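Local coordinates for mandelate racemase/muconate lactonizing enzyme (Polaromonas sp., PDB 3CB3), which probably catalyses a magnesium-dependent reaction on acid sugars such as L-glucaric acid, as a mandelate racemase-like member of the enolase superfamily, at residues 314-319 with 337-342; 45-50 with 65-70; 225-230 with 255-260. All coordinates share one frame; numbering follows the deposited sequence.

Contact 1 (314-319 with 337-342). With LGT (L-glucaric acid), chain G.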
loop_
_atom_site.group_PDB
_atom_site.type_symbol
_atom_site.label_atom_id
_atom_site.label_comp_id
_atom_site.label_asym_id
_atom_site.label_seq_id
_atom_site.Cartn_x
_atom_site.Cartn_y
_atom_site.Cartn_z
ATOM N N PRO A 314 -7.052 13.776 13.841
ATOM C CA PRO A 314 -7.511 12.959 12.710
ATOM C C PRO A 314 -7.700 13.797 11.452
ATOM O O PRO A 314 -8.037 14.972 11.530
ATOM C CB PRO A 314 -8.826 12.369 13.221
ATOM C CG PRO A 314 -8.580 12.247 14.698
ATOM C CD PRO A 314 -7.921 13.574 15.015
ATOM N N HIS A 315 -7.482 13.189 10.293
ATOM C CA HIS A 315 -7.621 13.907 9.030
ATOM C C HIS A 315 -8.932 13.607 8.304
ATOM O O HIS A 315 -9.294 12.446 8.108
ATOM C CB HIS A 315 -6.432 13.581 8.114
ATOM C CG HIS A 315 -6.617 14.033 6.697
ATOM N ND1 HIS A 315 -7.140 13.216 5.717
ATOM C CD2 HIS A 315 -6.389 15.232 6.106
ATOM C CE1 HIS A 315 -7.228 13.892 4.585
ATOM N NE2 HIS A 315 -6.779 15.117 4.794
ATOM N N PHE A 316 -9.639 14.669 7.915
ATOM C CA PHE A 316 -10.895 14.554 7.174
ATOM C C PHE A 316 -11.985 13.762 7.914
ATOM O O PHE A 316 -11.991 13.699 9.143
ATOM C CB PHE A 316 -10.602 13.916 5.809
ATOM C CG PHE A 316 -11.676 14.143 4.775
ATOM C CD1 PHE A 316 -12.163 15.425 4.520
ATOM C CD2 PHE A 316 -12.181 13.078 4.033
ATOM C CE1 PHE A 316 -13.135 15.642 3.539
ATOM C CE2 PHE A 316 -13.151 13.285 3.052
ATOM C CZ PHE A 316 -13.629 14.568 2.804
ATOM N N ALA A 317 -12.906 13.187 7.140
ATOM C CA ALA A 317 -14.029 12.375 7.626
ATOM C C ALA A 317 -14.467 12.628 9.067
ATOM O O ALA A 317 -14.398 11.735 9.914
ATOM C CB ALA A 317 -13.708 10.887 7.436
ATOM N N MET A 318 -14.947 13.835 9.336
ATOM C CA MET A 318 -15.386 14.187 10.678
ATOM C C MET A 318 -16.510 13.302 11.211
ATOM O O MET A 318 -16.538 12.997 12.400
ATOM C CB MET A 318 -15.831 15.653 10.730
ATOM C CG MET A 318 -16.947 16.019 9.765
ATOM S SD MET A 318 -17.461 17.736 10.017
ATOM C CE MET A 318 -19.048 17.734 9.230
ATOM N N GLU A 319 -17.426 12.888 10.339
ATOM C CA GLU A 319 -18.552 12.052 10.753
ATOM C C GLU A 319 -18.093 10.784 11.462
ATOM O O GLU A 319 -18.833 10.201 12.256
ATOM C CB GLU A 319 -19.426 11.688 9.549
ATOM C CG GLU A 319 -20.132 12.889 8.906
ATOM C CD GLU A 319 -19.249 13.676 7.932
ATOM O OE1 GLU A 319 -18.016 13.487 7.927
ATOM O OE2 GLU A 319 -19.801 14.498 7.168
ATOM N N PHE A 337 -15.680 19.842 7.787
ATOM C CA PHE A 337 -15.767 19.891 6.330
ATOM C C PHE A 337 -17.234 19.696 5.991
ATOM O O PHE A 337 -17.927 18.944 6.668
ATOM C CB PHE A 337 -14.990 18.727 5.704
ATOM C CG PHE A 337 -13.520 18.969 5.553
ATOM C CD1 PHE A 337 -13.028 19.677 4.457
ATOM C CD2 PHE A 337 -12.616 18.447 6.476
ATOM C CE1 PHE A 337 -11.653 19.857 4.277
ATOM C CE2 PHE A 337 -11.239 18.621 6.310
ATOM C CZ PHE A 337 -10.757 19.327 5.205
ATOM N N GLU A 338 -17.717 20.359 4.951
ATOM C CA GLU A 338 -19.105 20.177 4.565
ATOM C C GLU A 338 -19.189 19.227 3.368
ATOM O O GLU A 338 -20.273 18.818 2.959
ATOM C CB GLU A 338 -19.745 21.527 4.232
ATOM C CG GLU A 338 -19.794 22.465 5.433
ATOM C CD GLU A 338 -20.746 23.625 5.243
ATOM O OE1 GLU A 338 -20.522 24.445 4.324
ATOM O OE2 GLU A 338 -21.723 23.717 6.020
ATOM N N TRP A 339 -18.027 18.859 2.834
ATOM C CA TRP A 339 -17.937 17.981 1.665
ATOM C C TRP A 339 -18.803 16.724 1.668
ATOM O O TRP A 339 -19.514 16.457 0.698
ATOM C CB TRP A 339 -16.480 17.564 1.440
ATOM C CG TRP A 339 -15.551 18.700 1.113
ATOM C CD1 TRP A 339 -15.833 20.039 1.154
ATOM C CD2 TRP A 339 -14.168 18.594 0.754
ATOM N NE1 TRP A 339 -14.710 20.771 0.846
ATOM C CE2 TRP A 339 -13.674 19.909 0.598
ATOM C CE3 TRP A 339 -13.298 17.515 0.553
ATOM C CZ2 TRP A 339 -12.346 20.173 0.253
ATOM C CZ3 TRP A 339 -11.977 17.777 0.207
ATOM C CH2 TRP A 339 -11.514 19.098 0.063
ATOM N N LEU A 340 -18.742 15.952 2.752
ATOM C CA LEU A 340 -19.494 14.701 2.844
ATOM C C LEU A 340 -20.950 14.803 3.289
ATOM O O LEU A 340 -21.691 13.823 3.213
ATOM C CB LEU A 340 -18.762 13.726 3.778
ATOM C CG LEU A 340 -17.299 13.420 3.454
ATOM C CD1 LEU A 340 -16.803 12.306 4.362
ATOM C CD2 LEU A 340 -17.167 13.012 1.994
ATOM N N GLU A 341 -21.367 15.979 3.740
ATOM C CA GLU A 341 -22.731 16.159 4.215
ATOM C C GLU A 341 -23.853 15.656 3.309
ATOM O O GLU A 341 -24.783 15.015 3.786
ATOM C CB GLU A 341 -22.972 17.630 4.565
ATOM C CG GLU A 341 -22.147 18.092 5.755
ATOM C CD GLU A 341 -22.469 19.511 6.186
ATOM O OE1 GLU A 341 -22.061 19.887 7.304
ATOM O OE2 GLU A 341 -23.121 20.249 5.414
ATOM N N PRO A 342 -23.786 15.933 1.994
ATOM C CA PRO A 342 -24.846 15.475 1.085
ATOM C C PRO A 342 -25.096 13.965 1.083
ATOM O O PRO A 342 -26.175 13.508 0.710
ATOM C CB PRO A 342 -24.369 15.975 -0.278
ATOM C CG PRO A 342 -23.627 17.230 0.069
ATOM C CD PRO A 342 -22.828 16.797 1.284
HETATM O O1A LGT G . -5.291 18.835 5.938
HETATM C C1 LGT G . -6.057 18.801 4.953
HETATM O O1B LGT G . -7.294 18.601 5.020
HETATM C C2 LGT G . -5.451 19.027 3.532
HETATM O O2 LGT G . -4.058 18.656 3.533
HETATM C C3 LGT G . -6.204 18.234 2.445
HETATM O O3 LGT G . -6.152 16.852 2.783
HETATM C C4 LGT G . -5.646 18.414 0.990
HETATM O O4 LGT G . -5.086 17.190 0.490
HETATM C C5 LGT G . -6.683 18.897 -0.057
HETATM O O5 LGT G . -7.796 17.988 -0.087
HETATM C C6 LGT G . -7.183 20.329 0.245
HETATM O O6A LGT G . -6.407 21.262 -0.072
HETATM O O6B LGT G . -8.302 20.480 0.786
HETATM O O HOH W 1 -17.962 16.287 5.505
#

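Contact 2 (45-50 with 65-70)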
loop_
_atom_site.group_PDB
_atom_site.type_symbol
_atom_site.label_atom_id
_atom_site.label_comp_id
_atom_site.label_asym_id
_atom_site.label_seq_id
_atom_site.Cartn_x
_atom_site.Cartn_y
_atom_site.Cartn_z
ATOM N N THR A 45 -12.619 17.666 -8.700
ATOM C CA THR A 45 -14.015 18.103 -8.710
ATOM C C THR A 45 -14.988 17.099 -8.096
ATOM O O THR A 45 -16.186 17.370 -7.985
ATOM C CB THR A 45 -14.495 18.417 -10.153
ATOM O OG1 THR A 45 -14.477 17.215 -10.934
ATOM C CG2 THR A 45 -13.578 19.452 -10.812
ATOM N N GLU A 46 -14.478 15.944 -7.690
ATOM C CA GLU A 46 -15.333 14.927 -7.086
ATOM C C GLU A 46 -14.517 13.988 -6.209
ATOM O O GLU A 46 -13.290 13.955 -6.296
ATOM C CB GLU A 46 -16.048 14.120 -8.178
ATOM C CG GLU A 46 -15.114 13.571 -9.250
ATOM C CD GLU A 46 -15.833 12.748 -10.304
ATOM O OE1 GLU A 46 -16.975 13.103 -10.667
ATOM O OE2 GLU A 46 -15.248 11.751 -10.781
ATOM N N ILE A 47 -15.206 13.244 -5.350
ATOM C CA ILE A 47 -14.559 12.280 -4.465
ATOM C C ILE A 47 -15.271 10.951 -4.650
ATOM O O ILE A 47 -16.493 10.902 -4.633
ATOM C CB ILE A 47 -14.694 12.650 -2.978
ATOM C CG1 ILE A 47 -14.146 14.045 -2.721
ATOM C CG2 ILE A 47 -13.921 11.642 -2.129
ATOM C CD1 ILE A 47 -14.428 14.538 -1.308
ATOM N N ALA A 48 -14.508 9.880 -4.829
ATOM C CA ALA A 48 -15.107 8.561 -4.994
ATOM C C ALA A 48 -15.261 7.949 -3.611
ATOM O O ALA A 48 -14.286 7.788 -2.883
ATOM C CB ALA A 48 -14.215 7.675 -5.867
ATOM N N ILE A 49 -16.497 7.630 -3.246
ATOM C CA ILE A 49 -16.781 7.031 -1.951
ATOM C C ILE A 49 -17.153 5.564 -2.109
ATOM O O ILE A 49 -17.950 5.201 -2.975
ATOM C CB ILE A 49 -17.956 7.744 -1.232
ATOM C CG1 ILE A 49 -17.592 9.196 -0.921
ATOM C CG2 ILE A 49 -18.304 7.019 0.060
ATOM C CD1 ILE A 49 -17.875 10.126 -2.051
ATOM N N LEU A 50 -16.558 4.721 -1.277
ATOM C CA LEU A 50 -16.865 3.295 -1.289
ATOM C C LEU A 50 -17.748 3.030 -0.073
ATOM O O LEU A 50 -17.305 3.192 1.065
ATOM C CB LEU A 50 -15.583 2.459 -1.183
ATOM C CG LEU A 50 -15.802 0.956 -0.964
ATOM C CD1 LEU A 50 -16.570 0.367 -2.142
ATOM C CD2 LEU A 50 -14.461 0.257 -0.780
ATOM N N PHE A 65 -17.616 3.165 5.283
ATOM C CA PHE A 65 -17.156 3.760 4.042
ATOM C C PHE A 65 -15.687 4.105 4.026
ATOM O O PHE A 65 -15.052 4.264 5.070
ATOM C CB PHE A 65 -17.969 5.026 3.738
ATOM C CG PHE A 65 -17.628 6.203 4.619
ATOM C CD1 PHE A 65 -16.608 7.086 4.265
ATOM C CD2 PHE A 65 -18.332 6.433 5.796
ATOM C CE1 PHE A 65 -16.293 8.191 5.074
ATOM C CE2 PHE A 65 -18.028 7.532 6.613
ATOM C CZ PHE A 65 -17.005 8.412 6.247
ATOM N N SER A 66 -15.159 4.189 2.814
ATOM C CA SER A 66 -13.788 4.598 2.574
ATOM C C SER A 66 -13.922 5.580 1.422
ATOM O O SER A 66 -15.034 5.832 0.949
ATOM C CB SER A 66 -12.904 3.427 2.154
ATOM O OG SER A 66 -11.550 3.851 2.117
ATOM N N TYR A 67 -12.807 6.133 0.963
ATOM C CA TYR A 67 -12.867 7.081 -0.133
ATOM C C TYR A 67 -11.500 7.263 -0.773
ATOM O O TYR A 67 -10.486 6.874 -0.204
ATOM C CB TYR A 67 -13.370 8.428 0.385
ATOM C CG TYR A 67 -12.325 9.215 1.148
ATOM C CD1 TYR A 67 -11.602 10.236 0.526
ATOM C CD2 TYR A 67 -12.042 8.928 2.485
ATOM C CE1 TYR A 67 -10.623 10.950 1.219
ATOM C CE2 TYR A 67 -11.062 9.634 3.186
ATOM C CZ TYR A 67 -10.358 10.643 2.546
ATOM O OH TYR A 67 -9.386 11.346 3.227
ATOM N N SER A 68 -11.490 7.855 -1.963
ATOM C CA SER A 68 -10.256 8.134 -2.687
ATOM C C SER A 68 -10.395 9.551 -3.226
ATOM O O SER A 68 -11.381 9.865 -3.885
ATOM C CB SER A 68 -10.074 7.166 -3.860
ATOM O OG SER A 68 -9.943 5.826 -3.426
ATOM N N LYS A 69 -9.417 10.401 -2.944
ATOM C CA LYS A 69 -9.458 11.783 -3.417
ATOM C C LYS A 69 -9.093 11.862 -4.895
ATOM O O LYS A 69 -9.827 12.450 -5.695
ATOM C CB LYS A 69 -8.529 12.658 -2.566
ATOM C CG LYS A 69 -7.137 12.090 -2.325
ATOM C CD LYS A 69 -6.092 12.716 -3.241
ATOM C CE LYS A 69 -6.092 14.242 -3.141
ATOM N NZ LYS A 69 -5.968 14.739 -1.740
ATOM N N ARG A 70 -7.965 11.273 -5.266
ATOM C CA ARG A 70 -7.562 11.258 -6.671
ATOM C C ARG A 70 -7.876 9.856 -7.190
ATOM O O ARG A 70 -8.896 9.283 -6.816
ATOM C CB ARG A 70 -6.068 11.570 -6.804
ATOM C CG ARG A 70 -5.711 13.027 -6.525
ATOM C CD ARG A 70 -6.194 13.942 -7.638
ATOM N NE ARG A 70 -5.791 15.338 -7.445
ATOM C CZ ARG A 70 -5.988 16.301 -8.347
ATOM N NH1 ARG A 70 -6.577 16.017 -9.504
ATOM N NH2 ARG A 70 -5.611 17.550 -8.097
#

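Contact 3 (225-230 with 255-260). With MG (magnesium ion), chain F.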
loop_
_atom_site.group_PDB
_atom_site.type_symbol
_atom_site.label_atom_id
_atom_site.label_comp_id
_atom_site.label_asym_id
_atom_site.label_seq_id
_atom_site.Cartn_x
_atom_site.Cartn_y
_atom_site.Cartn_z
ATOM N N ARG A 225 13.643 27.531 8.169
ATOM C CA ARG A 225 13.487 28.978 8.215
ATOM C C ARG A 225 12.053 29.443 8.454
ATOM O O ARG A 225 11.827 30.361 9.239
ATOM C CB ARG A 225 14.051 29.595 6.930
ATOM C CG ARG A 225 15.581 29.710 6.952
ATOM C CD ARG A 225 16.205 29.437 5.597
ATOM N NE ARG A 225 17.662 29.586 5.625
ATOM C CZ ARG A 225 18.467 29.277 4.605
ATOM N NH1 ARG A 225 17.964 28.794 3.476
ATOM N NH2 ARG A 225 19.775 29.467 4.707
ATOM N N MET A 226 11.087 28.814 7.791
ATOM C CA MET A 226 9.690 29.199 7.962
ATOM C C MET A 226 9.206 28.859 9.373
ATOM O O MET A 226 8.539 29.674 10.019
ATOM C CB MET A 226 8.809 28.508 6.916
ATOM C CG MET A 226 9.047 29.003 5.496
ATOM S SD MET A 226 8.802 30.795 5.344
ATOM C CE MET A 226 6.989 30.887 5.409
ATOM N N CYS A 227 9.543 27.659 9.852
ATOM C CA CYS A 227 9.141 27.259 11.195
ATOM C C CYS A 227 9.717 28.232 12.228
ATOM O O CYS A 227 9.060 28.560 13.219
ATOM C CB CYS A 227 9.619 25.834 11.509
ATOM S SG CYS A 227 8.705 24.533 10.656
ATOM N N ARG A 228 10.938 28.703 11.995
ATOM C CA ARG A 228 11.547 29.625 12.944
ATOM C C ARG A 228 10.846 30.976 12.959
ATOM O O ARG A 228 10.741 31.609 14.004
ATOM C CB ARG A 228 13.030 29.838 12.644
ATOM C CG ARG A 228 13.731 30.649 13.741
ATOM C CD ARG A 228 15.230 30.733 13.506
ATOM N NE ARG A 228 15.854 29.413 13.462
ATOM C CZ ARG A 228 16.014 28.623 14.520
ATOM N NH1 ARG A 228 15.596 29.013 15.715
ATOM N NH2 ARG A 228 16.602 27.440 14.383
ATOM N N ILE A 229 10.374 31.423 11.800
ATOM C CA ILE A 229 9.685 32.702 11.728
ATOM C C ILE A 229 8.305 32.565 12.365
ATOM O O ILE A 229 7.806 33.483 13.010
ATOM C CB ILE A 229 9.512 33.168 10.266
ATOM C CG1 ILE A 229 10.881 33.312 9.603
ATOM C CG2 ILE A 229 8.752 34.496 10.223
ATOM C CD1 ILE A 229 11.830 34.205 10.360
ATOM N N PHE A 230 7.700 31.399 12.194
ATOM C CA PHE A 230 6.372 31.159 12.735
ATOM C C PHE A 230 6.305 30.944 14.244
ATOM O O PHE A 230 5.231 31.046 14.827
ATOM C CB PHE A 230 5.727 29.968 12.022
ATOM C CG PHE A 230 5.085 30.318 10.709
ATOM C CD1 PHE A 230 4.225 31.409 10.611
ATOM C CD2 PHE A 230 5.294 29.526 9.582
ATOM C CE1 PHE A 230 3.579 31.707 9.413
ATOM C CE2 PHE A 230 4.652 29.816 8.376
ATOM C CZ PHE A 230 3.792 30.908 8.292
ATOM N N LEU A 255 11.888 18.506 17.100
ATOM C CA LEU A 255 12.817 18.576 18.218
ATOM C C LEU A 255 13.279 19.997 18.513
ATOM O O LEU A 255 13.344 20.421 19.668
ATOM C CB LEU A 255 14.029 17.676 17.939
ATOM C CG LEU A 255 15.160 17.498 18.966
ATOM C CD1 LEU A 255 16.073 18.699 18.977
ATOM C CD2 LEU A 255 14.567 17.258 20.349
ATOM N N GLN A 256 13.585 20.735 17.462
ATOM C CA GLN A 256 14.084 22.091 17.609
ATOM C C GLN A 256 13.051 23.174 17.949
ATOM O O GLN A 256 13.315 24.055 18.758
ATOM C CB GLN A 256 14.837 22.453 16.330
ATOM C CG GLN A 256 15.464 23.820 16.311
ATOM C CD GLN A 256 16.596 23.883 15.315
ATOM O OE1 GLN A 256 16.454 23.444 14.179
ATOM N NE2 GLN A 256 17.733 24.426 15.740
ATOM N N PHE A 257 11.866 23.096 17.358
ATOM C CA PHE A 257 10.865 24.124 17.584
ATOM C C PHE A 257 9.763 23.809 18.594
ATOM O O PHE A 257 9.350 22.664 18.750
ATOM C CB PHE A 257 10.253 24.509 16.233
ATOM C CG PHE A 257 11.265 25.022 15.249
ATOM C CD1 PHE A 257 11.935 26.219 15.486
ATOM C CD2 PHE A 257 11.582 24.293 14.107
ATOM C CE1 PHE A 257 12.910 26.682 14.598
ATOM C CE2 PHE A 257 12.554 24.746 13.215
ATOM C CZ PHE A 257 13.219 25.941 13.461
ATOM N N ASP A 258 9.295 24.851 19.272
ATOM C CA ASP A 258 8.231 24.722 20.255
ATOM C C ASP A 258 6.921 24.407 19.557
ATOM O O ASP A 258 6.153 23.560 20.013
ATOM C CB ASP A 258 8.057 26.023 21.045
ATOM C CG ASP A 258 9.266 26.370 21.876
ATOM O OD1 ASP A 258 10.147 25.501 22.043
ATOM O OD2 ASP A 258 9.330 27.515 22.376
ATOM N N THR A 259 6.662 25.106 18.456
ATOM C CA THR A 259 5.435 24.896 17.702
ATOM C C THR A 259 5.301 23.436 17.302
ATOM O O THR A 259 6.226 22.850 16.746
ATOM C CB THR A 259 5.406 25.762 16.425
ATOM O OG1 THR A 259 5.513 27.137 16.795
ATOM C CG2 THR A 259 4.099 25.548 15.657
ATOM N N PRO A 260 4.146 22.826 17.608
ATOM C CA PRO A 260 3.910 21.421 17.268
ATOM C C PRO A 260 3.948 21.196 15.769
ATOM O O PRO A 260 3.512 22.048 14.982
ATOM C CB PRO A 260 2.521 21.147 17.842
ATOM C CG PRO A 260 2.438 22.090 19.006
ATOM C CD PRO A 260 3.057 23.354 18.451
HETATM MG MG MG F . 8.898 20.634 19.245
HETATM O O HOH W 2 3.878 29.166 16.077
HETATM O O HOH W 3 7.407 21.213 20.314
HETATM O O HOH W 4 7.665 20.580 17.693
HETATM O O HOH W 5 10.100 20.909 20.986
HETATM O O HOH W 6 8.328 18.562 19.554
#

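Contact 1 (314-319 with 337-342)
The aromatic cluster beside the sugar-acid pocket joins Phe316 of one loop to Phe337 and Trp339 of another. Phe316 brings its CD1 and CE1 edge onto one face of Phe337 in a T-shaped pair, centroids 5.1 Å apart and planes at 74°, with Phe316 CD1 3.6 Å from Phe337 CD2. Its CG stands anti to the backbone N (chi1 -161°), which carries the ring across to the second loop. Trp339 meets the same ring obliquely, its CE3 3.5 Å from Phe316 CE1, and Leu340 closes the far end with CG 3.9 Å from Phe316 CZ. In the barrel, residues 314-319 run from strand 311-312 into helix 318-326, with Ala317 at the N-cap. His315 NE2 donates to O3 of L-glucaric acid at 2.7 Å, fairly straight at 161°, while ND1 is hydrogen-bonded to Asp288 OD2, a His-Asp pair like the catalytic dyad of mandelate racemase and consistent with that role. Phe337 turns an edge to the ligand, its CZ 3.5 Å from O1B. Beyond the rings, one water knits the loops by three bonds, donating to Glu319 OE2 and Phe337 O and accepting from Leu340 N. Phe337 N also makes a weak bond to Met318 SD, at 3.5 Å.

Contact 2 (45-50 with 65-70)
Ile47 lays its CG2 methyl obliquely against the ring of Tyr67, 3.8 Å from CD1. That methyl is the branch anti to the backbone N, CG1 taking the place beside the N (chi1 -56°), and it also rests 3.6 Å from Ser68 O. On the same face of the sheet as Tyr67, its partner Ile49 leans its CG2 branch diagonally toward Phe65: the two side chains lie side by side, Ile49 CG2 4.2 Å from Phe65 CB. The evidence for a regular antiparallel hairpin is in the backbone. The short strand segments run at 154° to one another, and Ala48 with Ser68 and Leu50 with Ser66 are hydrogen-bonded pairs flanking the non-hydrogen-bonded pair of Ile49 with Tyr67. Four N-H to O bonds result. The longest, from Ala48 N to Ser68 O, measures 3.3 Å; Leu50 N approaches Ser66 O from 47° above the carbonyl plane, a less directed approach than the other three, which lie in plane. CA-H...O contacts accompany them, with Tyr67 CA 3.2 Å from Ala48 O and Phe65 CA 3.0 Å from Leu50 O. Past the Ala48-Ser68 pair, the chain leaves the strand at Lys69, whose side chain touches the bound L-glucaric acid, while Tyr67 OH is hydrogen-bonded to Asp288 OD2. The hairpin belongs to the N-terminal domain: strand 44-56 lies between 61-68 and 15-27, helix 73-83 packs Gln76, Phe77 and Ala80 against Leu50 on the face it shares with Ala48, Ser66 and Ser68, and helix 289-292 of the barrel domain meets Tyr67.

Contact 3 (225-230 with 255-260)
Gln256, in the last turn of helix 247-256, comes up to Arg228 of helix 220-230 with its amide, in the outer helical layer of the TIM-barrel-like domain. Gln256 NE2 lies 3.5 Å from Arg228 NH2, at the guanidinium edge, and the two flat groups stand 88° apart; both atoms are donors, so this is proximity without a bond, and Gln256 OE1 is instead hydrogen-bonded to Gln224. Phe257, the first residue to leave helical geometry, carries most of the contact. Gln256 CG lies over one face of its ring, and on the opposite face sits Cys227 CB, a CH-pi contact 3.9 Å from the Phe257 centroid, with Cys227 SG more oblique. Arg228 bends at chi3 (-59°) to lay one guanidinium face on the rim of the ring, CZ 3.7 Å from Phe257 CE1; the planes are 60° apart, so the groups are not stacked. With Phe257 exchanged for an alanine, the ring is gone, which would probably open a gap beside Cys227 CB and let the Arg228 guanidinium turn. Phe257 O binds a magnesium ion at 2.1 Å, a shell completed by Ala254 O and four waters, of which one donates to Asp258 O and another to Thr259 O. Thr259 OG1 and Phe230 O each accept from a single bridging water, at 2.7 Å and 2.6 Å. Across the segments the contact is thus mainly apolar and ring-centred, while Glu231, next to 225-230, adds hydrogen bonds to Asp258 N and Thr259 OG1; the magnesium is held from the 255-260 side, not by 225-230.

Contacts 1 and 2 are neighbours, with centres 12 Å apart, and together they bring the two domains onto one pocket. Tyr67 OH reaches to 3.4 Å from Phe316 CD2, and Ile47 CD1 packs 3.7 Å from Trp339 CE3, so the N-terminal hairpin abuts the aromatic cluster. Asp288 OD2 is hydrogen-bonded to both Tyr67 OH and His315 ND1, while Lys69 and His315 approach the same L-glucaric acid. The active-site magnesium is about 8 Å from the Phe337 side chain. Contact 3 is remote: its centre is about 29 Å from that of contact 1 and 34 Å from that of contact 2, and its magnesium is a separate ion in the outer part of the barrel domain.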